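Local coordinates for ABC-type transport system, sugar-family extracellular solute-binding protein (Peptoclostridium difficile 630, PDB 6HNI), which binds tyrosine as the extracellular substrate-binding lipoprotein of a probable ABC transport system and has adhesive properties, at residues 39-50 against 258-269; 192-203 against 219-230. The protein carries 1 engineered substitution. All coordinates share one frame; numbering follows the deposited sequence. Where two conformers were deposited one is given.

Contact 1 of 2, residues 39-50 against 258-269; sequences ATRTGFVKALEK and YEKLGYKTGEMA. With TYR (tyrosine), chain B; EDO (1,2-ethanediol), chain C.
Ala47 CB stands over the centre of the Tyr263 ring, 3.6 Å from its centroid and almost on the normal, a CH-pi contact, while Lys50 CD meets the edge of the same ring near its plane. Thr40 CG2 lies in the plane of the Tyr258 ring, at its edge and 3.7 Å from CD2. The Phe44 ring is approached obliquely by Gly266 CA and Ala269 CB, and it also stacks with Phe89. This is a glycine-mediated helix pair of the periplasmic-binding-protein fold: helices 39-50 and 258-269 cross at -40°, their axes only 6.3 Å apart, against strands 87-91 and 108-113 of the five-stranded sheet. Gly43, Gly262 and Gly266, having no side chains, let the two backbones come together. CA-H...O contacts take advantage of it, as between Gly262 CA and Thr40 O (3.4 Å) and between Tyr263 CA and Gly43 O (3.3 Å). Tyr263 and Phe44 are knobs pushed in opposite senses across the seam; with CG anti to the backbone N (chi1 -174°), the Tyr263 ring is put into the hole formed by Gly43, Lys46, Ala47 and Lys50. Tyr258 leads out of the interface to the bound tyrosine, and its OH is hydrogen-bonded to Asp137, which also bonds the ligand. At the solvent-facing margin Glu259, a third knob, receives Lys46 at about a right angle, in a salt bridge of 2.9 Å from NZ to the syn side of OE2, 22° out of the carboxylate plane.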
loop_
_atom_site.group_PDB
_atom_site.type_symbol
_atom_site.label_atom_id
_atom_site.label_comp_id
_atom_site.label_asym_id
_atom_site.label_seq_id
_atom_site.Cartn_x
_atom_site.Cartn_y
_atom_site.Cartn_z
ATOM N N ALA A 39 7.192 -3.585 5.649
ATOM C CA ALA A 39 7.913 -4.545 4.779
ATOM C C ALA A 39 8.786 -3.811 3.770
ATOM O O ALA A 39 9.953 -4.238 3.484
ATOM C CB ALA A 39 6.945 -5.513 4.080
ATOM N N THR A 40 8.325 -2.696 3.227
ATOM C CA THR A 40 9.150 -1.968 2.262
ATOM C C THR A 40 10.380 -1.419 2.934
ATOM O O THR A 40 11.448 -1.404 2.282
ATOM C CB THR A 40 8.433 -0.852 1.497
ATOM O OG1 THR A 40 8.156 0.247 2.375
ATOM C CG2 THR A 40 7.163 -1.340 0.872
ATOM N N ARG A 41 10.277 -0.914 4.142
ATOM C CA ARG A 41 11.445 -0.382 4.844
ATOM C C ARG A 41 12.452 -1.514 5.058
ATOM O O ARG A 41 13.691 -1.339 4.852
ATOM C CB ARG A 41 11.018 0.276 6.166
ATOM C CG ARG A 41 12.071 1.080 6.908
ATOM C CD ARG A 41 12.904 0.204 7.788
ATOM N NE ARG A 41 13.738 0.938 8.747
ATOM C CZ ARG A 41 13.378 1.347 9.965
ATOM N NH1 ARG A 41 14.267 1.910 10.772
ATOM N NH2 ARG A 41 12.161 1.154 10.433
ATOM N N THR A 42 11.964 -2.667 5.492
ATOM C CA THR A 42 12.819 -3.833 5.728
ATOM C C THR A 42 13.612 -4.194 4.474
ATOM O O THR A 42 14.868 -4.370 4.517
ATOM C CB THR A 42 11.968 -5.011 6.208
ATOM O OG1 THR A 42 11.466 -4.673 7.501
ATOM C CG2 THR A 42 12.774 -6.304 6.324
ATOM N N GLY A 43 12.937 -4.311 3.346
ATOM C CA GLY A 43 13.602 -4.643 2.078
ATOM C C GLY A 43 14.590 -3.598 1.628
ATOM O O GLY A 43 15.710 -3.957 1.143
ATOM N N PHE A 44 14.255 -2.325 1.750
ATOM C CA PHE A 44 15.121 -1.239 1.313
ATOM C C PHE A 44 16.437 -1.306 2.077
ATOM O O PHE A 44 17.518 -1.220 1.464
ATOM C CB PHE A 44 14.430 0.098 1.583
ATOM C CG PHE A 44 15.202 1.336 1.264
ATOM C CD1 PHE A 44 15.066 1.940 0.056
ATOM C CD2 PHE A 44 15.951 1.987 2.254
ATOM C CE1 PHE A 44 15.734 3.114 -0.250
ATOM C CE2 PHE A 44 16.629 3.171 1.942
ATOM C CZ PHE A 44 16.505 3.738 0.707
ATOM N N VAL A 45 16.378 -1.453 3.386
ATOM C CA VAL A 45 17.596 -1.465 4.201
ATOM C C VAL A 45 18.445 -2.700 3.860
ATOM O O VAL A 45 19.694 -2.620 3.785
ATOM C CB VAL A 45 17.249 -1.357 5.704
ATOM C CG1 VAL A 45 18.465 -1.549 6.602
ATOM C CG2 VAL A 45 16.569 -0.014 5.986
ATOM N N LYS A 46 17.805 -3.846 3.645
ATOM C CA LYS A 46 18.555 -5.062 3.267
ATOM C C LYS A 46 19.236 -4.866 1.919
ATOM O O LYS A 46 20.409 -5.325 1.761
ATOM C CB LYS A 46 17.666 -6.311 3.226
ATOM C CG LYS A 46 17.189 -6.802 4.564
ATOM C CD LYS A 46 16.245 -7.984 4.439
ATOM C CE LYS A 46 15.826 -8.486 5.810
ATOM N NZ LYS A 46 14.774 -9.517 5.689
ATOM N N ALA A 47 18.596 -4.224 0.941
ATOM C CA ALA A 47 19.231 -4.008 -0.357
ATOM C C ALA A 47 20.452 -3.117 -0.165
ATOM O O ALA A 47 21.514 -3.359 -0.763
ATOM C CB ALA A 47 18.271 -3.407 -1.407
ATOM N N LEU A 48 20.358 -2.079 0.648
ATOM C CA LEU A 48 21.492 -1.168 0.796
ATOM C C LEU A 48 22.624 -1.927 1.437
ATOM O O LEU A 48 23.789 -1.822 0.960
ATOM C CB LEU A 48 21.125 0.055 1.627
ATOM C CG LEU A 48 20.417 1.199 0.898
ATOM C CD1 LEU A 48 20.032 2.191 1.965
ATOM C CD2 LEU A 48 21.230 1.911 -0.169
ATOM N N GLU A 49 22.342 -2.722 2.455
ATOM C CA GLU A 49 23.379 -3.471 3.135
ATOM C C GLU A 49 24.077 -4.473 2.193
ATOM O O GLU A 49 25.312 -4.587 2.210
ATOM C CB GLU A 49 22.829 -4.241 4.342
ATOM C CG GLU A 49 22.513 -3.387 5.566
ATOM C CD GLU A 49 22.798 -4.096 6.881
ATOM O OE1 GLU A 49 23.127 -5.304 6.848
ATOM O OE2 GLU A 49 22.680 -3.430 7.936
ATOM N N LYS A 50 23.322 -5.203 1.393
ATOM C CA LYS A 50 23.887 -6.150 0.422
ATOM C C LYS A 50 24.824 -5.471 -0.599
ATOM O O LYS A 50 25.790 -6.086 -1.088
ATOM C CB LYS A 50 22.787 -6.926 -0.287
ATOM C CG LYS A 50 23.355 -8.157 -0.969
ATOM C CD LYS A 50 22.365 -8.797 -1.844
ATOM C CE LYS A 50 22.910 -10.104 -2.382
ATOM N NZ LYS A 50 21.830 -10.632 -3.247
ATOM N N TYR A 258 5.634 -6.794 -0.710
ATOM C CA TYR A 258 6.112 -5.441 -0.427
ATOM C C TYR A 258 7.592 -5.392 0.037
ATOM O O TYR A 258 8.278 -4.405 -0.243
ATOM C CB TYR A 258 5.205 -4.772 0.600
ATOM C CG TYR A 258 3.984 -4.111 -0.043
ATOM C CD1 TYR A 258 2.858 -4.879 -0.397
ATOM C CD2 TYR A 258 3.946 -2.776 -0.293
ATOM C CE1 TYR A 258 1.773 -4.279 -0.977
ATOM C CE2 TYR A 258 2.798 -2.158 -0.839
ATOM C CZ TYR A 258 1.742 -2.954 -1.199
ATOM O OH TYR A 258 0.584 -2.373 -1.732
ATOM N N GLU A 259 8.048 -6.446 0.695
ATOM C CA GLU A 259 9.498 -6.496 1.038
ATOM C C GLU A 259 10.294 -6.491 -0.251
ATOM O O GLU A 259 11.329 -5.772 -0.347
ATOM C CB GLU A 259 9.810 -7.694 1.895
ATOM C CG GLU A 259 11.285 -7.592 2.348
ATOM C CD GLU A 259 11.739 -8.628 3.377
ATOM O OE1 GLU A 259 10.912 -9.202 4.137
ATOM O OE2 GLU A 259 12.977 -8.831 3.454
ATOM N N LYS A 260 9.920 -7.295 -1.232
ATOM C CA LYS A 260 10.632 -7.281 -2.545
ATOM C C LYS A 260 10.555 -5.939 -3.225
ATOM O O LYS A 260 11.487 -5.495 -3.925
ATOM C CB LYS A 260 10.182 -8.405 -3.468
ATOM C CG LYS A 260 10.438 -9.792 -2.903
ATOM C CD LYS A 260 9.971 -10.892 -3.827
ATOM C CE LYS A 260 10.321 -12.262 -3.303
ATOM N NZ LYS A 260 10.175 -13.234 -4.401
ATOM N N LEU A 261 9.413 -5.269 -3.130
ATOM C CA LEU A 261 9.248 -3.925 -3.706
ATOM C C LEU A 261 10.212 -2.911 -3.053
ATOM O O LEU A 261 10.806 -2.085 -3.751
ATOM C CB LEU A 261 7.777 -3.455 -3.616
ATOM C CG LEU A 261 7.360 -2.329 -4.541
ATOM C CD1 LEU A 261 7.156 -2.847 -5.969
ATOM C CD2 LEU A 261 6.038 -1.677 -4.042
ATOM N N GLY A 262 10.339 -3.002 -1.738
ATOM C CA GLY A 262 11.284 -2.183 -0.995
ATOM C C GLY A 262 12.750 -2.470 -1.349
ATOM O O GLY A 262 13.532 -1.538 -1.508
ATOM N N TYR A 263 13.013 -3.737 -1.552
ATOM C CA TYR A 263 14.400 -4.187 -1.911
ATOM C C TYR A 263 14.722 -3.583 -3.269
ATOM O O TYR A 263 15.831 -3.024 -3.462
ATOM C CB TYR A 263 14.403 -5.696 -1.932
ATOM C CG TYR A 263 15.795 -6.235 -2.137
ATOM C CD1 TYR A 263 16.351 -6.246 -3.399
ATOM C CD2 TYR A 263 16.581 -6.649 -1.048
ATOM C CE1 TYR A 263 17.676 -6.702 -3.605
ATOM C CE2 TYR A 263 17.894 -7.117 -1.237
ATOM C CZ TYR A 263 18.411 -7.113 -2.514
ATOM O OH TYR A 263 19.750 -7.525 -2.696
ATOM N N LYS A 264 13.826 -3.645 -4.254
ATOM C CA LYS A 264 14.030 -3.015 -5.557
ATOM C C LYS A 264 14.298 -1.526 -5.403
ATOM O O LYS A 264 15.178 -0.936 -6.037
ATOM C CB LYS A 264 12.812 -3.281 -6.502
ATOM C CG LYS A 264 12.799 -2.490 -7.783
ATOM C CD LYS A 264 13.906 -2.942 -8.725
ATOM C CE LYS A 264 13.803 -2.187 -10.053
ATOM N NZ LYS A 264 14.897 -2.660 -10.952
ATOM N N THR A 265 13.520 -0.857 -4.545
ATOM C CA THR A 265 13.727 0.557 -4.323
ATOM C C THR A 265 15.169 0.844 -3.741
ATOM O O THR A 265 15.778 1.870 -4.079
ATOM C CB THR A 265 12.665 1.147 -3.367
ATOM O OG1 THR A 265 11.333 0.689 -3.773
ATOM C CG2 THR A 265 12.667 2.626 -3.447
ATOM N N GLY A 266 15.611 -0.036 -2.857
ATOM C CA GLY A 266 16.974 0.087 -2.311
ATOM C C GLY A 266 17.998 -0.077 -3.411
ATOM O O GLY A 266 19.025 0.640 -3.395
ATOM N N GLU A 267 17.788 -0.980 -4.352
ATOM C CA GLU A 267 18.721 -1.086 -5.498
ATOM C C GLU A 267 18.730 0.194 -6.296
ATOM O O GLU A 267 19.784 0.659 -6.750
ATOM C CB GLU A 267 18.385 -2.241 -6.404
ATOM C CG GLU A 267 18.496 -3.595 -5.783
ATOM C CD GLU A 267 18.335 -4.718 -6.798
ATOM O OE1 GLU A 267 17.421 -4.631 -7.643
ATOM O OE2 GLU A 267 19.125 -5.703 -6.748
ATOM N N MET A 268 17.576 0.884 -6.452
ATOM C CA MET A 268 17.540 2.137 -7.141
ATOM C C MET A 268 18.228 3.222 -6.333
ATOM O O MET A 268 18.934 4.080 -6.886
ATOM C CB MET A 268 16.051 2.533 -7.373
ATOM C CG MET A 268 15.354 1.561 -8.281
ATOM S SD MET A 268 13.563 1.730 -8.466
ATOM C CE MET A 268 13.556 3.084 -9.594
ATOM N N ALA A 269 18.145 3.150 -5.004
ATOM C CA ALA A 269 18.926 4.044 -4.125
ATOM C C ALA A 269 20.409 3.931 -4.346
ATOM O O ALA A 269 21.117 4.944 -4.319
ATOM C CB ALA A 269 18.642 3.820 -2.642
HETATM N N TYR B . -0.844 2.221 -1.916
HETATM C CA TYR B . -0.797 3.079 -0.719
HETATM C C TYR B . -0.346 4.477 -1.112
HETATM O O TYR B . -0.099 5.279 -0.220
HETATM C CB TYR B . -0.021 2.435 0.448
HETATM C CG TYR B . -0.685 1.205 0.974
HETATM C CD1 TYR B . -1.940 1.314 1.642
HETATM C CD2 TYR B . -0.198 -0.055 0.797
HETATM C CE1 TYR B . -2.601 0.187 2.056
HETATM C CE2 TYR B . -0.848 -1.197 1.211
HETATM C CZ TYR B . -2.100 -1.071 1.858
HETATM O OH TYR B . -2.773 -2.204 2.272
HETATM O OXT TYR B . -0.332 4.807 -2.280
HETATM C C1 EDO C . 12.322 1.808 14.776
HETATM O O1 EDO C . 11.955 1.548 13.410
HETATM C C2 EDO C . 13.179 3.070 14.873
HETATM O O2 EDO C . 14.216 3.034 13.871
#

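Contact 2 of 2, residues 192-203 against 219-230; sequences ITTSNEVNQGIS and LVASSMPIVSKI. With EDO (1,2-ethanediol), chain F.
A single water links the two segments, donating to Ser195 O and hydrogen-bonded to Ser223 OG, 2.8 Å from each. The rest of the contact is mostly aliphatic packing. The two helices, 198-203 and 224-230, lie 9.8 Å apart at -34°, neighbours on one side of the four-stranded parallel sheet in an alpha/beta lobe of Rossmann-like character. Val198 is wedged between three partners: CG1, anti to the backbone N (chi1 168°), reaches Val227 CG2 at 3.9 Å and Ile226 CG2 at 4.0 Å, while CG2 faces Ser223 CB. One turn on, Ile202 and Ile230 lie alongside one another, pointing opposite ways, with Ile202 CG2 3.7 Å from Ile230 CD1. Leu219, at the head of 219-230, divides its branches over the turn of 192-195: CD2 packs on Ile192 CD1 at 3.8 Å and CD1 on the backbone N of Ser195. The turn they cover is held by Glu197, whose OE2 accepts from Thr193 N at 2.8 Å. Met161 of the underlying strand 157-163 touches Ile192, Val198 and Val227, and so closes the layer from beneath. With methyl groups carrying the load and one water linking Ser195 O to Ser223 OG, the chemistry implies cohesion by shape and burial of hydrocarbon, with little directional bonding between the helices.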
loop_
_atom_site.group_PDB
_atom_site.type_symbol
_atom_site.label_atom_id
_atom_site.label_comp_id
_atom_site.label_asym_id
_atom_site.label_seq_id
_atom_site.Cartn_x
_atom_site.Cartn_y
_atom_site.Cartn_z
ATOM N N ILE A 192 -14.848 7.879 3.828
ATOM C CA ILE A 192 -14.575 8.460 5.147
ATOM C C ILE A 192 -13.294 9.305 5.112
ATOM O O ILE A 192 -12.577 9.309 4.098
ATOM C CB ILE A 192 -14.470 7.349 6.210
ATOM C CG1 ILE A 192 -13.249 6.435 5.922
ATOM C CG2 ILE A 192 -15.797 6.569 6.319
ATOM C CD1 ILE A 192 -12.932 5.497 7.046
ATOM N N THR A 193 -13.020 10.039 6.188
ATOM C CA THR A 193 -11.811 10.855 6.293
ATOM C C THR A 193 -11.057 10.686 7.581
ATOM O O THR A 193 -9.940 11.186 7.655
ATOM C CB THR A 193 -12.088 12.365 6.116
ATOM O OG1 THR A 193 -13.047 12.783 7.070
ATOM C CG2 THR A 193 -12.592 12.669 4.737
ATOM N N THR A 194 -11.593 9.966 8.555
ATOM C CA THR A 194 -10.994 9.814 9.876
ATOM C C THR A 194 -11.141 8.382 10.369
ATOM O O THR A 194 -12.133 7.668 10.008
ATOM C CB THR A 194 -11.642 10.760 10.922
ATOM O OG1 THR A 194 -12.981 10.344 11.125
ATOM C CG2 THR A 194 -11.620 12.172 10.451
ATOM N N SER A 195 -10.257 7.952 11.250
ATOM C CA SER A 195 -10.336 6.635 11.861
ATOM C C SER A 195 -11.598 6.494 12.739
ATOM O O SER A 195 -12.127 5.382 12.897
ATOM C CB SER A 195 -9.134 6.280 12.736
ATOM O OG SER A 195 -8.933 7.235 13.729
ATOM N N ASN A 196 -12.066 7.610 13.319
ATOM C CA ASN A 196 -13.288 7.571 14.136
ATOM C C ASN A 196 -14.508 7.175 13.337
ATOM O O ASN A 196 -15.482 6.745 13.952
ATOM C CB ASN A 196 -13.486 8.909 14.830
ATOM C CG ASN A 196 -12.605 9.067 16.056
ATOM O OD1 ASN A 196 -12.132 8.085 16.641
ATOM N ND2 ASN A 196 -12.414 10.324 16.481
ATOM N N GLU A 197 -14.505 7.328 12.023
ATOM C CA GLU A 197 -15.621 6.952 11.150
ATOM C C GLU A 197 -15.649 5.517 10.741
ATOM O O GLU A 197 -16.592 5.103 10.117
ATOM C CB GLU A 197 -15.648 7.814 9.889
ATOM C CG GLU A 197 -15.917 9.283 10.084
ATOM C CD GLU A 197 -15.658 10.095 8.834
ATOM O OE1 GLU A 197 -16.588 10.555 8.160
ATOM O OE2 GLU A 197 -14.513 10.303 8.503
ATOM N N VAL A 198 -14.620 4.726 11.048
ATOM C CA VAL A 198 -14.554 3.352 10.584
ATOM C C VAL A 198 -15.726 2.503 11.116
ATOM O O VAL A 198 -16.339 1.753 10.338
ATOM C CB VAL A 198 -13.186 2.723 10.939
ATOM C CG1 VAL A 198 -13.164 1.215 10.738
ATOM C CG2 VAL A 198 -12.099 3.391 10.088
ATOM N N ASN A 199 -16.025 2.610 12.417
ATOM C CA ASN A 199 -17.045 1.744 13.029
ATOM C C ASN A 199 -18.375 1.895 12.313
ATOM O O ASN A 199 -18.954 0.901 11.802
ATOM C CB ASN A 199 -17.180 2.074 14.495
ATOM C CG ASN A 199 -18.091 1.099 15.244
ATOM O OD1 ASN A 199 -19.231 0.865 14.819
ATOM N ND2 ASN A 199 -17.588 0.493 16.328
ATOM N N GLN A 200 -18.843 3.128 12.204
ATOM C CA GLN A 200 -20.168 3.336 11.594
ATOM C C GLN A 200 -20.121 3.059 10.075
ATOM O O GLN A 200 -21.102 2.627 9.475
ATOM C CB GLN A 200 -20.615 4.748 11.876
ATOM C CG GLN A 200 -22.058 5.006 11.517
ATOM C CD GLN A 200 -22.235 5.322 10.063
ATOM O OE1 GLN A 200 -21.291 5.780 9.395
ATOM N NE2 GLN A 200 -23.474 5.107 9.554
ATOM N N GLY A 201 -18.951 3.268 9.459
ATOM C CA GLY A 201 -18.820 3.009 8.052
ATOM C C GLY A 201 -18.984 1.556 7.686
ATOM O O GLY A 201 -19.779 1.224 6.810
ATOM N N ILE A 202 -18.216 0.668 8.326
ATOM C CA ILE A 202 -18.395 -0.757 8.074
ATOM C C ILE A 202 -19.790 -1.236 8.536
ATOM O O ILE A 202 -20.432 -2.008 7.843
ATOM C CB ILE A 202 -17.236 -1.649 8.594
ATOM C CG1 ILE A 202 -17.350 -3.122 8.205
ATOM C CG2 ILE A 202 -17.066 -1.545 10.091
ATOM C CD1 ILE A 202 -17.406 -3.409 6.712
ATOM N N SER A 203 -20.248 -0.734 9.664
ATOM C CA SER A 203 -21.546 -1.144 10.194
ATOM C C SER A 203 -22.677 -0.814 9.227
ATOM O O SER A 203 -23.615 -1.612 9.074
ATOM C CB SER A 203 -21.757 -0.506 11.549
ATOM O OG SER A 203 -20.793 -0.922 12.483
ATOM N N LEU A 219 -5.638 4.530 5.548
ATOM C CA LEU A 219 -6.567 4.679 6.691
ATOM C C LEU A 219 -7.255 3.348 7.025
ATOM O O LEU A 219 -7.226 2.898 8.169
ATOM C CB LEU A 219 -7.538 5.802 6.381
ATOM C CG LEU A 219 -8.439 6.148 7.568
ATOM C CD1 LEU A 219 -7.647 6.733 8.712
ATOM C CD2 LEU A 219 -9.518 7.115 7.098
ATOM N N VAL A 220 -7.801 2.692 6.006
ATOM C CA VAL A 220 -8.499 1.413 6.237
ATOM C C VAL A 220 -7.527 0.287 6.615
ATOM O O VAL A 220 -7.785 -0.494 7.526
ATOM C CB VAL A 220 -9.400 1.059 5.057
ATOM C CG1 VAL A 220 -10.103 -0.262 5.306
ATOM C CG2 VAL A 220 -10.475 2.140 4.883
ATOM N N ALA A 221 -6.360 0.248 5.953
ATOM C CA ALA A 221 -5.351 -0.757 6.310
ATOM C C ALA A 221 -4.910 -0.630 7.761
ATOM O O ALA A 221 -4.568 -1.630 8.371
ATOM C CB ALA A 221 -4.152 -0.643 5.354
ATOM N N SER A 222 -4.889 0.582 8.304
ATOM C CA SER A 222 -4.524 0.829 9.705
ATOM C C SER A 222 -5.586 0.491 10.737
ATOM O O SER A 222 -5.295 0.444 11.954
ATOM C CB SER A 222 -4.223 2.291 9.873
ATOM O OG SER A 222 -3.065 2.598 9.128
ATOM N N SER A 223 -6.819 0.291 10.249
ATOM C CA SER A 223 -7.970 -0.086 11.077
ATOM C C SER A 223 -8.526 -1.430 10.735
ATOM O O SER A 223 -9.698 -1.753 11.110
ATOM C CB SER A 223 -9.038 0.986 10.944
ATOM O OG SER A 223 -8.705 2.086 11.757
ATOM N N MET A 224 -7.745 -2.290 10.124
ATOM C CA MET A 224 -8.241 -3.590 9.657
ATOM C C MET A 224 -8.789 -4.501 10.746
ATOM O O MET A 224 -9.788 -5.160 10.540
ATOM C CB MET A 224 -7.191 -4.342 8.820
ATOM C CG MET A 224 -7.353 -4.064 7.342
ATOM S SD MET A 224 -8.988 -4.444 6.606
ATOM C CE MET A 224 -9.419 -5.990 7.418
ATOM N N PRO A 225 -8.139 -4.536 11.925
ATOM C CA PRO A 225 -8.713 -5.420 12.956
ATOM C C PRO A 225 -10.171 -5.083 13.328
ATOM O O PRO A 225 -10.939 -6.015 13.609
ATOM C CB PRO A 225 -7.752 -5.252 14.122
ATOM C CG PRO A 225 -6.430 -4.922 13.431
ATOM C CD PRO A 225 -6.819 -4.010 12.311
ATOM N N ILE A 226 -10.522 -3.805 13.337
ATOM C CA ILE A 226 -11.911 -3.368 13.544
ATOM C C ILE A 226 -12.810 -3.798 12.387
ATOM O O ILE A 226 -13.911 -4.360 12.600
ATOM C CB ILE A 226 -11.997 -1.835 13.743
ATOM C CG1 ILE A 226 -11.281 -1.439 15.046
ATOM C CG2 ILE A 226 -13.472 -1.367 13.828
ATOM C CD1 ILE A 226 -11.093 0.043 15.260
ATOM N N VAL A 227 -12.380 -3.530 11.159
ATOM C CA VAL A 227 -13.137 -3.904 9.983
ATOM C C VAL A 227 -13.391 -5.396 9.957
ATOM O O VAL A 227 -14.550 -5.836 9.771
ATOM C CB VAL A 227 -12.457 -3.428 8.691
ATOM C CG1 VAL A 227 -13.141 -3.997 7.456
ATOM C CG2 VAL A 227 -12.401 -1.932 8.634
ATOM N N SER A 228 -12.356 -6.171 10.215
ATOM C CA SER A 228 -12.427 -7.623 10.248
ATOM C C SER A 228 -13.445 -8.142 11.284
ATOM O O SER A 228 -14.266 -9.015 10.988
ATOM C CB SER A 228 -11.038 -8.232 10.551
ATOM O OG SER A 228 -11.138 -9.629 10.816
ATOM N N LYS A 229 -13.370 -7.612 12.489
ATOM C CA LYS A 229 -14.206 -8.078 13.580
ATOM C C LYS A 229 -15.690 -7.888 13.219
ATOM O O LYS A 229 -16.503 -8.820 13.340
ATOM C CB LYS A 229 -13.848 -7.334 14.881
ATOM C CG LYS A 229 -14.455 -7.927 16.111
ATOM C CD LYS A 229 -13.712 -9.114 16.660
ATOM C CE LYS A 229 -14.458 -9.611 17.888
ATOM N NZ LYS A 229 -13.710 -10.700 18.547
ATOM N N ILE A 230 -16.044 -6.689 12.769
ATOM C CA ILE A 230 -17.443 -6.405 12.426
ATOM C C ILE A 230 -17.882 -7.167 11.157
ATOM O O ILE A 230 -18.999 -7.703 11.067
ATOM C CB ILE A 230 -17.691 -4.887 12.280
ATOM C CG1 ILE A 230 -17.497 -4.205 13.648
ATOM C CG2 ILE A 230 -19.098 -4.587 11.761
ATOM C CD1 ILE A 230 -17.337 -2.719 13.623
HETATM C C1 EDO F . -7.340 -1.214 15.043
HETATM O O1 EDO F . -8.172 -1.735 14.067
HETATM C C2 EDO F . -7.119 -2.134 16.224
HETATM O O2 EDO F . -8.153 -1.953 17.191
HETATM O O HOH W 1 -10.735 3.003 13.458
#

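How the contacts relate
The two contacts illustrate how the two lobes each carry their own helix layer, with the ligand bound between them. Their centres lie 30 Å apart, on opposite sides of the chain's centre, and their nearest atoms are about 9 Å apart without touching. Both segments of contact 2 fall between those of contact 1 in sequence. Bound tyrosine lies between: Tyr258 OH of contact 1 lies 3.5 Å from CE2 of the bound tyrosine, Ala221 of contact 2 touches the ligand, and the side chain of Leu219 stays about 9 Å away. The helix axes approach to 6.3 Å in contact 1 against 9.8 Å in contact 2, yet each layers helices on its own parallel sheet.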